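Local coordinates for protein phosphopantothenoylcysteine decarboxylase (Cryptococcus neoformans, PDB 6EOA) that binds flavin mononucleotide and probably decarboxylates phosphopantothenoylcysteine in coenzyme A biosynthesis, at residues A[66-71]-A[154-159]; A[38-43]-A[132-137]; A[123-128]-A[160-165]. All coordinates share one frame; numbering follows the deposited sequence.

Interaction 1 (A[66-71]-A[154-159]); sequences QVVATK and SLATSL. With FMN (flavin mononucleotide), chain B; FMN (flavin mononucleotide), chain C.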
loop_
_atom_site.group_PDB
_atom_site.type_symbol
_atom_site.label_atom_id
_atom_site.label_comp_id
_atom_site.label_asym_id
_atom_site.label_seq_id
_atom_site.Cartn_x
_atom_site.Cartn_y
_atom_site.Cartn_z
ATOM N N GLN A 66 1.472 -25.773 -2.085
ATOM C CA GLN A 66 0.545 -24.924 -1.358
ATOM C C GLN A 66 0.417 -23.605 -2.110
ATOM O O GLN A 66 1.362 -23.158 -2.760
ATOM C CB GLN A 66 1.013 -24.703 0.080
ATOM C CG GLN A 66 0.827 -25.924 0.973
ATOM C CD GLN A 66 -0.602 -26.435 0.965
ATOM O OE1 GLN A 66 -1.545 -25.683 1.224
ATOM N NE2 GLN A 66 -0.771 -27.718 0.663
ATOM N N VAL A 67 -0.755 -22.990 -2.032
ATOM C CA VAL A 67 -1.040 -21.808 -2.832
ATOM C C VAL A 67 -1.327 -20.584 -1.969
ATOM O O VAL A 67 -2.125 -20.647 -1.034
ATOM C CB VAL A 67 -2.240 -22.051 -3.762
ATOM C CG1 VAL A 67 -2.564 -20.798 -4.572
ATOM C CG2 VAL A 67 -1.965 -23.236 -4.675
ATOM N N VAL A 68 -0.670 -19.476 -2.293
ATOM C CA VAL A 68 -0.965 -18.190 -1.670
ATOM C C VAL A 68 -1.527 -17.231 -2.706
ATOM O O VAL A 68 -0.879 -16.943 -3.712
ATOM C CB VAL A 68 0.283 -17.568 -1.028
ATOM C CG1 VAL A 68 -0.024 -16.152 -0.530
ATOM C CG2 VAL A 68 0.786 -18.453 0.102
ATOM N N ALA A 69 -2.738 -16.744 -2.467
ATOM C CA ALA A 69 -3.397 -15.859 -3.415
ATOM C C ALA A 69 -3.543 -14.458 -2.842
ATOM O O ALA A 69 -4.057 -14.281 -1.743
ATOM C CB ALA A 69 -4.760 -16.413 -3.801
ATOM N N THR A 70 -3.076 -13.463 -3.586
ATOM C CA THR A 70 -3.360 -12.083 -3.237
ATOM C C THR A 70 -4.844 -11.854 -3.485
ATOM O O THR A 70 -5.482 -12.644 -4.190
ATOM C CB THR A 70 -2.528 -11.103 -4.055
ATOM O OG1 THR A 70 -2.964 -11.118 -5.421
ATOM C CG2 THR A 70 -1.054 -11.471 -3.993
ATOM N N LYS A 71 -5.406 -10.798 -2.908
ATOM C CA LYS A 71 -6.842 -10.573 -3.044
ATOM C C LYS A 71 -7.235 -10.415 -4.510
ATOM O O LYS A 71 -8.251 -10.948 -4.948
ATOM C CB LYS A 71 -7.298 -9.344 -2.252
ATOM C CG LYS A 71 -8.785 -9.076 -2.430
ATOM C CD LYS A 71 -9.227 -7.733 -1.872
ATOM C CE LYS A 71 -10.741 -7.719 -1.658
ATOM N NZ LYS A 71 -11.294 -6.335 -1.568
ATOM N N SER A 154 0.407 -8.084 3.371
ATOM C CA SER A 154 -0.451 -9.183 2.939
ATOM C C SER A 154 0.245 -10.502 3.235
ATOM O O SER A 154 1.429 -10.517 3.561
ATOM C CB SER A 154 -0.777 -9.068 1.448
ATOM O OG SER A 154 0.388 -9.258 0.664
ATOM N N LEU A 155 -0.489 -11.607 3.129
ATOM C CA LEU A 155 0.095 -12.922 3.369
ATOM C C LEU A 155 1.262 -13.178 2.424
ATOM O O LEU A 155 2.333 -13.621 2.846
ATOM C CB LEU A 155 -0.960 -14.018 3.210
ATOM C CG LEU A 155 -0.427 -15.453 3.256
ATOM C CD1 LEU A 155 0.291 -15.725 4.575
ATOM C CD2 LEU A 155 -1.556 -16.452 3.038
ATOM N N ALA A 156 1.051 -12.878 1.147
ATOM C CA ALA A 156 2.044 -13.145 0.113
ATOM C C ALA A 156 3.357 -12.411 0.370
ATOM O O ALA A 156 4.440 -12.988 0.254
ATOM C CB ALA A 156 1.490 -12.765 -1.249
ATOM N N THR A 157 3.260 -11.134 0.722
ATOM C CA THR A 157 4.448 -10.306 0.883
ATOM C C THR A 157 5.108 -10.506 2.247
ATOM O O THR A 157 6.320 -10.336 2.383
ATOM C CB THR A 157 4.112 -8.826 0.692
ATOM O OG1 THR A 157 2.989 -8.491 1.510
ATOM C CG2 THR A 157 3.759 -8.543 -0.767
ATOM N N SER A 158 4.313 -10.860 3.255
ATOM C CA SER A 158 4.871 -11.223 4.554
ATOM C C SER A 158 5.687 -12.507 4.435
ATOM O O SER A 158 6.752 -12.638 5.044
ATOM C CB SER A 158 3.765 -11.391 5.601
ATOM O OG SER A 158 3.308 -10.133 6.063
ATOM N N LEU A 159 5.185 -13.448 3.641
ATOM C CA LEU A 159 5.888 -14.705 3.401
ATOM C C LEU A 159 7.238 -14.467 2.729
ATOM O O LEU A 159 8.263 -14.980 3.181
ATOM C CB LEU A 159 5.036 -15.645 2.544
ATOM C CG LEU A 159 5.751 -16.882 1.994
ATOM C CD1 LEU A 159 6.377 -17.699 3.118
ATOM C CD2 LEU A 159 4.799 -17.739 1.171
HETATM N N1 FMN B . -1.786 -6.098 -13.465
HETATM C C2 FMN B . -0.672 -6.731 -13.981
HETATM O O2 FMN B . 0.448 -6.427 -13.566
HETATM N N3 FMN B . -0.819 -7.694 -14.965
HETATM C C4 FMN B . -2.075 -8.029 -15.435
HETATM O O4 FMN B . -2.193 -8.889 -16.308
HETATM C C4A FMN B . -3.201 -7.394 -14.914
HETATM N N5 FMN B . -4.465 -7.717 -15.372
HETATM C C5A FMN B . -5.576 -7.084 -14.845
HETATM C C6 FMN B . -6.851 -7.412 -15.300
HETATM C C7 FMN B . -7.970 -6.777 -14.771
HETATM C C7M FMN B . -9.343 -7.129 -15.267
HETATM C C8 FMN B . -7.810 -5.810 -13.781
HETATM C C8M FMN B . -9.001 -5.107 -13.196
HETATM C C9 FMN B . -6.539 -5.484 -13.327
HETATM C C9A FMN B . -5.420 -6.118 -13.856
HETATM N N10 FMN B . -4.155 -5.794 -13.398
HETATM C C10 FMN B . -3.046 -6.425 -13.924
HETATM C "C1'" FMN B . -3.983 -4.750 -12.334
HETATM C "C2'" FMN B . -3.870 -5.416 -10.966
HETATM O "O2'" FMN B . -4.850 -6.424 -10.812
HETATM C "C3'" FMN B . -4.019 -4.380 -9.862
HETATM O "O3'" FMN B . -2.890 -3.536 -9.904
HETATM C "C4'" FMN B . -4.121 -5.057 -8.500
HETATM O "O4'" FMN B . -4.559 -4.134 -7.526
HETATM C "C5'" FMN B . -2.770 -5.630 -8.099
HETATM O "O5'" FMN B . -2.926 -6.454 -6.967
HETATM P P FMN B . -1.806 -7.564 -6.615
HETATM O O1P FMN B . -0.595 -6.864 -6.040
HETATM O O2P FMN B . -1.389 -8.346 -7.840
HETATM O O3P FMN B . -2.392 -8.508 -5.600
HETATM N N1 FMN C . 5.358 -8.185 11.224
HETATM C C2 FMN C . 6.474 -7.668 11.854
HETATM O O2 FMN C . 7.192 -6.862 11.259
HETATM N N3 FMN C . 6.785 -8.065 13.144
HETATM C C4 FMN C . 5.984 -8.974 13.810
HETATM O O4 FMN C . 6.268 -9.316 14.957
HETATM C C4A FMN C . 4.856 -9.495 13.177
HETATM N N5 FMN C . 4.043 -10.404 13.828
HETATM C C5A FMN C . 2.923 -10.911 13.194
HETATM C C6 FMN C . 2.099 -11.823 13.848
HETATM C C7 FMN C . 0.972 -12.334 13.211
HETATM C C7M FMN C . 0.088 -13.321 13.919
HETATM C C8 FMN C . 0.670 -11.928 11.914
HETATM C C8M FMN C . -0.538 -12.467 11.204
HETATM C C9 FMN C . 1.491 -11.018 11.261
HETATM C C9A FMN C . 2.618 -10.508 11.896
HETATM N N10 FMN C . 3.431 -9.598 11.245
HETATM C C10 FMN C . 4.549 -9.093 11.878
HETATM C "C1'" FMN C . 3.107 -9.162 9.847
HETATM C "C2'" FMN C . 2.338 -7.845 9.877
HETATM O "O2'" FMN C . 1.320 -7.876 10.859
HETATM C "C3'" FMN C . 1.729 -7.560 8.513
HETATM O "O3'" FMN C . 2.782 -7.297 7.614
HETATM C "C4'" FMN C . 0.786 -6.363 8.585
HETATM O "O4'" FMN C . -0.000 -6.288 7.416
HETATM C "C5'" FMN C . 1.585 -5.079 8.756
HETATM O "O5'" FMN C . 0.709 -4.018 9.061
HETATM P P FMN C . 1.276 -2.681 9.768
HETATM O O1P FMN C . 2.029 -1.871 8.737
HETATM O O2P FMN C . 2.206 -3.007 10.916
HETATM O O3P FMN C . 0.101 -1.898 10.289
#
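Val68 holds CG1 anti to its backbone N (chi1 173°), which sends this methyl onto helix 155-159, while Leu155, with CG likewise anti to N (chi1 172°), brings that carbon to meet it. CG1 of Val68 rests 3.7 Å from CA of Ala156 and 3.9 Å from CG of Leu155. The other branch, CG2 of Val68, reaches CD2 of Leu159 at 4.2 Å, one helical turn on. Strand 66-69 and the helix run at 116° with their axes 8.5 Å apart, and alanine suits the nearest point because its lone methyl lets the backbones approach. The neighbouring strand 35-41 adds Ile40 against Ala156 and Val38 against Leu159.

Thr70 faces two ways. Its CG2 lies 4.0 Å from CB of Ala156, whereas OG1 donates a 2.7 Å hydrogen bond to O3P of FMN chain B. At the start of the helix, OG of the N-cap residue Ser154 is hydrogen-bonded to OG1 of Thr157, 2.8 Å away. All the touching residues are buried, and across the two segments the contact is apolar. The chemistry therefore implies a division of labour: aliphatic packing seats the helix on the sheet, and one threonine hydroxyl just past the strand grips the flavin phosphate.

Interaction 2 (A[38-43]-A[132-137]); sequences VLITSG and DLVVIA. With FMN (flavin mononucleotide), chain B.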
loop_
_atom_site.group_PDB
_atom_site.type_symbol
_atom_site.label_atom_id
_atom_site.label_comp_id
_atom_site.label_asym_id
_atom_site.label_seq_id
_atom_site.Cartn_x
_atom_site.Cartn_y
_atom_site.Cartn_z
ATOM N N VAL A 38 5.623 -23.539 -2.741
ATOM C CA VAL A 38 4.572 -22.569 -2.491
ATOM C C VAL A 38 4.357 -21.738 -3.748
ATOM O O VAL A 38 5.277 -21.080 -4.236
ATOM C CB VAL A 38 4.902 -21.645 -1.302
ATOM C CG1 VAL A 38 3.965 -20.445 -1.286
ATOM C CG2 VAL A 38 4.813 -22.412 0.004
ATOM N N LEU A 39 3.144 -21.784 -4.283
ATOM C CA LEU A 39 2.803 -20.967 -5.440
ATOM C C LEU A 39 2.114 -19.678 -4.999
ATOM O O LEU A 39 1.067 -19.716 -4.356
ATOM C CB LEU A 39 1.904 -21.742 -6.402
ATOM C CG LEU A 39 1.354 -20.944 -7.589
ATOM C CD1 LEU A 39 2.454 -20.610 -8.601
ATOM C CD2 LEU A 39 0.204 -21.689 -8.256
ATOM N N ILE A 40 2.714 -18.538 -5.325
ATOM C CA ILE A 40 2.076 -17.256 -5.064
ATOM C C ILE A 40 1.457 -16.736 -6.350
ATOM O O ILE A 40 2.146 -16.570 -7.358
ATOM C CB ILE A 40 3.059 -16.207 -4.507
ATOM C CG1 ILE A 40 3.672 -16.685 -3.192
ATOM C CG2 ILE A 40 2.341 -14.885 -4.270
ATOM C CD1 ILE A 40 4.656 -15.693 -2.589
ATOM N N THR A 41 0.148 -16.505 -6.317
ATOM C CA THR A 41 -0.570 -15.974 -7.472
ATOM C C THR A 41 -1.022 -14.554 -7.169
ATOM O O THR A 41 -1.537 -14.280 -6.084
ATOM C CB THR A 41 -1.792 -16.840 -7.843
ATOM O OG1 THR A 41 -2.817 -16.689 -6.854
ATOM C CG2 THR A 41 -1.395 -18.311 -7.934
ATOM N N SER A 42 -0.813 -13.647 -8.118
ATOM C CA SER A 42 -1.172 -12.247 -7.918
ATOM C C SER A 42 -2.181 -11.783 -8.966
ATOM O O SER A 42 -2.621 -12.567 -9.807
ATOM C CB SER A 42 0.074 -11.361 -7.943
ATOM O OG SER A 42 0.718 -11.413 -9.204
ATOM N N GLY A 43 -2.541 -10.505 -8.908
ATOM C CA GLY A 43 -3.631 -9.976 -9.709
ATOM C C GLY A 43 -3.348 -9.732 -11.178
ATOM O O GLY A 43 -3.593 -8.639 -11.691
ATOM N N ASP A 132 10.194 -25.366 0.081
ATOM C CA ASP A 132 11.529 -25.617 -0.456
ATOM C C ASP A 132 11.782 -24.659 -1.610
ATOM O O ASP A 132 12.924 -24.386 -1.976
ATOM C CB ASP A 132 11.671 -27.066 -0.929
ATOM C CG ASP A 132 11.568 -28.060 0.205
ATOM O OD1 ASP A 132 12.067 -27.755 1.308
ATOM O OD2 ASP A 132 10.987 -29.146 -0.006
ATOM N N LEU A 133 10.692 -24.157 -2.179
ATOM C CA LEU A 133 10.749 -23.240 -3.306
ATOM C C LEU A 133 9.523 -22.337 -3.288
ATOM O O LEU A 133 8.422 -22.778 -2.958
ATOM C CB LEU A 133 10.831 -24.012 -4.628
ATOM C CG LEU A 133 10.743 -23.216 -5.935
ATOM C CD1 LEU A 133 11.924 -22.265 -6.084
ATOM C CD2 LEU A 133 10.649 -24.152 -7.137
ATOM N N VAL A 134 9.719 -21.067 -3.621
ATOM C CA VAL A 134 8.604 -20.141 -3.763
ATOM C C VAL A 134 8.525 -19.660 -5.205
ATOM O O VAL A 134 9.498 -19.133 -5.744
ATOM C CB VAL A 134 8.731 -18.934 -2.816
ATOM C CG1 VAL A 134 7.600 -17.947 -3.062
ATOM C CG2 VAL A 134 8.726 -19.396 -1.367
ATOM N N VAL A 135 7.369 -19.856 -5.829
ATOM C CA VAL A 135 7.165 -19.435 -7.211
ATOM C C VAL A 135 6.051 -18.395 -7.302
ATOM O O VAL A 135 4.911 -18.654 -6.922
ATOM C CB VAL A 135 6.827 -20.633 -8.123
ATOM C CG1 VAL A 135 6.782 -20.200 -9.581
ATOM C CG2 VAL A 135 7.852 -21.751 -7.935
ATOM N N ILE A 136 6.392 -17.214 -7.803
ATOM C CA ILE A 136 5.408 -16.160 -7.992
ATOM C C ILE A 136 4.936 -16.152 -9.440
ATOM O O ILE A 136 5.601 -15.604 -10.317
ATOM C CB ILE A 136 5.977 -14.786 -7.625
ATOM C CG1 ILE A 136 6.719 -14.857 -6.290
ATOM C CG2 ILE A 136 4.862 -13.765 -7.562
ATOM C CD1 ILE A 136 7.403 -13.563 -5.914
ATOM N N ALA A 137 3.786 -16.771 -9.682
ATOM C CA ALA A 137 3.273 -16.934 -11.036
ATOM C C ALA A 137 1.749 -16.869 -11.048
ATOM O O ALA A 137 1.080 -17.805 -10.612
ATOM C CB ALA A 137 3.754 -18.250 -11.631
HETATM N N1 FMN B . -1.786 -6.098 -13.465
HETATM C C2 FMN B . -0.672 -6.731 -13.981
HETATM O O2 FMN B . 0.448 -6.427 -13.566
HETATM N N3 FMN B . -0.819 -7.694 -14.965
HETATM C C4 FMN B . -2.075 -8.029 -15.435
HETATM O O4 FMN B . -2.193 -8.889 -16.308
HETATM C C4A FMN B . -3.201 -7.394 -14.914
HETATM N N5 FMN B . -4.465 -7.717 -15.372
HETATM C C5A FMN B . -5.576 -7.084 -14.845
HETATM C C6 FMN B . -6.851 -7.412 -15.300
HETATM C C7 FMN B . -7.970 -6.777 -14.771
HETATM C C7M FMN B . -9.343 -7.129 -15.267
HETATM C C8 FMN B . -7.810 -5.810 -13.781
HETATM C C8M FMN B . -9.001 -5.107 -13.196
HETATM C C9 FMN B . -6.539 -5.484 -13.327
HETATM C C9A FMN B . -5.420 -6.118 -13.856
HETATM N N10 FMN B . -4.155 -5.794 -13.398
HETATM C C10 FMN B . -3.046 -6.425 -13.924
HETATM C "C1'" FMN B . -3.983 -4.750 -12.334
HETATM C "C2'" FMN B . -3.870 -5.416 -10.966
HETATM O "O2'" FMN B . -4.850 -6.424 -10.812
HETATM C "C3'" FMN B . -4.019 -4.380 -9.862
HETATM O "O3'" FMN B . -2.890 -3.536 -9.904
HETATM C "C4'" FMN B . -4.121 -5.057 -8.500
HETATM O "O4'" FMN B . -4.559 -4.134 -7.526
HETATM C "C5'" FMN B . -2.770 -5.630 -8.099
HETATM O "O5'" FMN B . -2.926 -6.454 -6.967
HETATM P P FMN B . -1.806 -7.564 -6.615
HETATM O O1P FMN B . -0.595 -6.864 -6.040
HETATM O O2P FMN B . -1.389 -8.346 -7.840
HETATM O O3P FMN B . -2.392 -8.508 -5.600
#
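Two central, adjacent strands of the parallel sheet of this Rossmann-like flavoprotein fold meet here, and the first of them leads straight into the FMN-binding loop. Strands 38-41 and 133-136 run parallel, with a 20° twist between them, and pair Val38 with Val134, Leu39 with Val135 and Ile40 with Ile136. Leu133 O accepts from Val38 N at 2.9 Å, and Val38 O in turn accepts from Val135 N. The next bond, Ile40 N to Val135 O, measures 2.7 Å, its donor tilted 21° from the carbonyl plane. Ala137 N then bonds to Ile40 O, with a more bent N-H...O angle of 142°, where the second strand turns a corner.

Beta-branched residues suit these extended backbones. On the face of Val38, Ile40, Val134 and Ile136, the side chains of Ile40 and Val134 cross obliquely, and CD1 of Ile40 touches CG1 of Val134 at 3.7 Å; Leu160 of helix 155-162 covers this side, on Ile40 and Ile136. On the other face CD1 of Leu39 comes within 4.1 Å of CB of Ala137, while Ile225 and Ile229 of helix 222-237 pack on Val135. Thr41 OG1 is satisfied by Tyr77 and Ser73, and Ser42 OG by Pro138 O and Ser140 N, which ties together two of the loops that hold the cofactor.

Gly43 has no side chain to collide with the ribityl hydroxyl. Its N donates to the phosphate O2P of FMN chain B at 2.7 Å, and its O accepts a hydrogen bond from the ribityl O2', also 2.7 Å away.

Interaction 3 (A[123-128]-A[160-165]); sequences LHIELR and LRALGP
Ala162 and Arg128 meet at the centre of this contact, where the end of helix 155-162 faces helix 123-130. Arg128 lays its aliphatic shaft against the carbonyl of Ala162, with CD 3.0 Å from Ala162 O. That oxygen also lies at the edge of the guanidinium, near its plane, 3.7 Å from NH1; the cationic group may therefore favour the carbonyl electrostatically. Over one face of the same guanidinium sits CG2 of Ile125, 4.0 Å above the plane and displaced from its centre. CG of Arg128, anti to the backbone N (chi1 168°), touches CD2 of Leu163 at 3.8 Å as the two side chains run past one another, heading opposite ways. Arginine suits this partly exposed place because methylenes serve the apolar neighbour while the charge stays at the tip.

The small methyl of Ala162 faces the side chains of His124 and Ile125, touching both. It sits at the edge of the imidazole, 4.0 Å from CD2 of His124, and CD1 of Ile125 lies 4.2 Å from the same CB.

Farther out, His124 is backed by Leu155 and Ser158 and also touches a bound FMN. From the second subunit Met179 packs on His124, and Asn176 on Ile125 and Arg128. On the sheet side, Leu163 reaches Val134 and Val169 of neighbouring strands.

Such helix-helix packing on one side of a parallel sheet belongs to the alpha/beta architecture of the flavoprotein fold, and here it borders the subunit interface and its flavin, consistent with the homo-oligomeric build of the HFCD family.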
loop_
_atom_site.group_PDB
_atom_site.type_symbol
_atom_site.label_atom_id
_atom_site.label_comp_id
_atom_site.label_asym_id
_atom_site.label_seq_id
_atom_site.Cartn_x
_atom_site.Cartn_y
_atom_site.Cartn_z
ATOM N N LEU A 123 0.803 -17.925 10.153
ATOM C CA LEU A 123 0.698 -18.632 8.877
ATOM C C LEU A 123 1.896 -18.414 7.949
ATOM O O LEU A 123 2.448 -19.382 7.422
ATOM C CB LEU A 123 -0.586 -18.232 8.151
ATOM C CG LEU A 123 -0.822 -18.936 6.812
ATOM C CD1 LEU A 123 -0.795 -20.455 6.983
ATOM C CD2 LEU A 123 -2.133 -18.489 6.181
ATOM N N HIS A 124 2.309 -17.163 7.750
ATOM C CA HIS A 124 3.387 -16.893 6.800
ATOM C C HIS A 124 4.725 -17.425 7.318
ATOM O O HIS A 124 5.657 -17.640 6.540
ATOM C CB HIS A 124 3.481 -15.392 6.474
ATOM C CG HIS A 124 3.948 -14.537 7.611
ATOM N ND1 HIS A 124 3.086 -13.772 8.369
ATOM C CD2 HIS A 124 5.188 -14.300 8.101
ATOM C CE1 HIS A 124 3.774 -13.113 9.285
ATOM N NE2 HIS A 124 5.051 -13.417 9.145
ATOM N N ILE A 125 4.812 -17.645 8.626
ATOM C CA ILE A 125 5.988 -18.286 9.210
ATOM C C ILE A 125 5.950 -19.785 8.926
ATOM O O ILE A 125 6.951 -20.374 8.521
ATOM C CB ILE A 125 6.080 -18.047 10.733
ATOM C CG1 ILE A 125 6.270 -16.557 11.032
ATOM C CG2 ILE A 125 7.219 -18.856 11.339
ATOM C CD1 ILE A 125 7.470 -15.937 10.342
ATOM N N GLU A 126 4.785 -20.394 9.129
ATOM C CA GLU A 126 4.604 -21.816 8.849
ATOM C C GLU A 126 4.881 -22.140 7.382
ATOM O O GLU A 126 5.473 -23.173 7.065
ATOM C CB GLU A 126 3.187 -22.261 9.217
ATOM C CG GLU A 126 2.796 -21.995 10.662
ATOM C CD GLU A 126 3.644 -22.768 11.657
ATOM O OE1 GLU A 126 3.184 -23.830 12.130
ATOM O OE2 GLU A 126 4.763 -22.309 11.977
ATOM N N LEU A 127 4.452 -21.249 6.492
ATOM C CA LEU A 127 4.637 -21.447 5.059
ATOM C C LEU A 127 6.104 -21.299 4.659
ATOM O O LEU A 127 6.586 -22.005 3.773
ATOM C CB LEU A 127 3.769 -20.463 4.270
ATOM C CG LEU A 127 2.288 -20.831 4.154
ATOM C CD1 LEU A 127 1.476 -19.653 3.656
ATOM C CD2 LEU A 127 2.111 -22.030 3.225
ATOM N N ARG A 128 6.809 -20.381 5.317
ATOM C CA ARG A 128 8.232 -20.186 5.061
ATOM C C ARG A 128 9.042 -21.425 5.427
ATOM O O ARG A 128 9.950 -21.824 4.697
ATOM C CB ARG A 128 8.764 -18.988 5.842
ATOM C CG ARG A 128 10.280 -18.918 5.847
ATOM C CD ARG A 128 10.791 -18.190 7.064
ATOM N NE ARG A 128 10.861 -19.030 8.253
ATOM C CZ ARG A 128 11.031 -18.552 9.480
ATOM N NH1 ARG A 128 11.136 -17.241 9.667
ATOM N NH2 ARG A 128 11.091 -19.377 10.519
ATOM N N LEU A 160 7.230 -13.689 1.651
ATOM C CA LEU A 160 8.458 -13.382 0.920
ATOM C C LEU A 160 9.462 -12.629 1.790
ATOM O O LEU A 160 10.658 -12.910 1.751
ATOM C CB LEU A 160 8.136 -12.573 -0.338
ATOM C CG LEU A 160 7.513 -13.374 -1.484
ATOM C CD1 LEU A 160 6.785 -12.460 -2.454
ATOM C CD2 LEU A 160 8.578 -14.179 -2.205
ATOM N N ARG A 161 8.964 -11.682 2.581
ATOM C CA ARG A 161 9.817 -10.879 3.452
ATOM C C ARG A 161 10.439 -11.725 4.558
ATOM O O ARG A 161 11.538 -11.435 5.024
ATOM C CB ARG A 161 9.018 -9.727 4.065
ATOM C CG ARG A 161 9.861 -8.680 4.780
ATOM C CD ARG A 161 10.676 -7.847 3.793
ATOM N NE ARG A 161 10.649 -6.422 4.125
ATOM C CZ ARG A 161 11.381 -5.868 5.084
ATOM N NH1 ARG A 161 12.198 -6.619 5.808
ATOM N NH2 ARG A 161 11.295 -4.565 5.321
ATOM N N ALA A 162 9.735 -12.776 4.968
ATOM C CA ALA A 162 10.171 -13.601 6.091
ATOM C C ALA A 162 11.079 -14.752 5.672
ATOM O O ALA A 162 11.658 -15.418 6.526
ATOM C CB ALA A 162 8.965 -14.147 6.839
ATOM N N LEU A 163 11.205 -14.985 4.369
ATOM C CA LEU A 163 12.004 -16.105 3.870
ATOM C C LEU A 163 13.453 -16.073 4.345
ATOM O O LEU A 163 14.002 -15.010 4.632
ATOM C CB LEU A 163 11.990 -16.139 2.342
ATOM C CG LEU A 163 10.732 -16.656 1.654
ATOM C CD1 LEU A 163 10.967 -16.710 0.163
ATOM C CD2 LEU A 163 10.347 -18.024 2.187
ATOM N N GLY A 164 14.061 -17.251 4.431
ATOM C CA GLY A 164 15.491 -17.358 4.642
ATOM C C GLY A 164 16.163 -17.560 3.298
ATOM O O GLY A 164 15.516 -18.005 2.347
ATOM N N PRO A 165 17.467 -17.246 3.204
ATOM C CA PRO A 165 18.200 -17.378 1.939
ATOM C C PRO A 165 18.302 -18.836 1.495
ATOM O O PRO A 165 18.729 -19.122 0.375
ATOM C CB PRO A 165 19.581 -16.806 2.268
ATOM C CG PRO A 165 19.721 -16.986 3.740
ATOM C CD PRO A 165 18.341 -16.814 4.308
#

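From the N terminus, strand 35-41 enters the sheet first and strand 63-69 settles beside it. Helix 123-130 follows, and strand 133-139 then returns to the other side of strand 35-41, so interaction 2 closes a loop of 88 residues. Helix 155-162 closes the other two: its first turns complete interaction 1 with 66-71, and its end completes interaction 3 with 123-128. Every pair of contacts crosses along the chain; none nests. Interactions 1 and 2 share a sheet and the chain B flavin, joined by a probable hydrogen bond from Val68 N to Leu39 O, 2.7 Å. Leu160 also meets Val134, linking interaction 3 to interaction 2, while Leu159 meets helix 123-130.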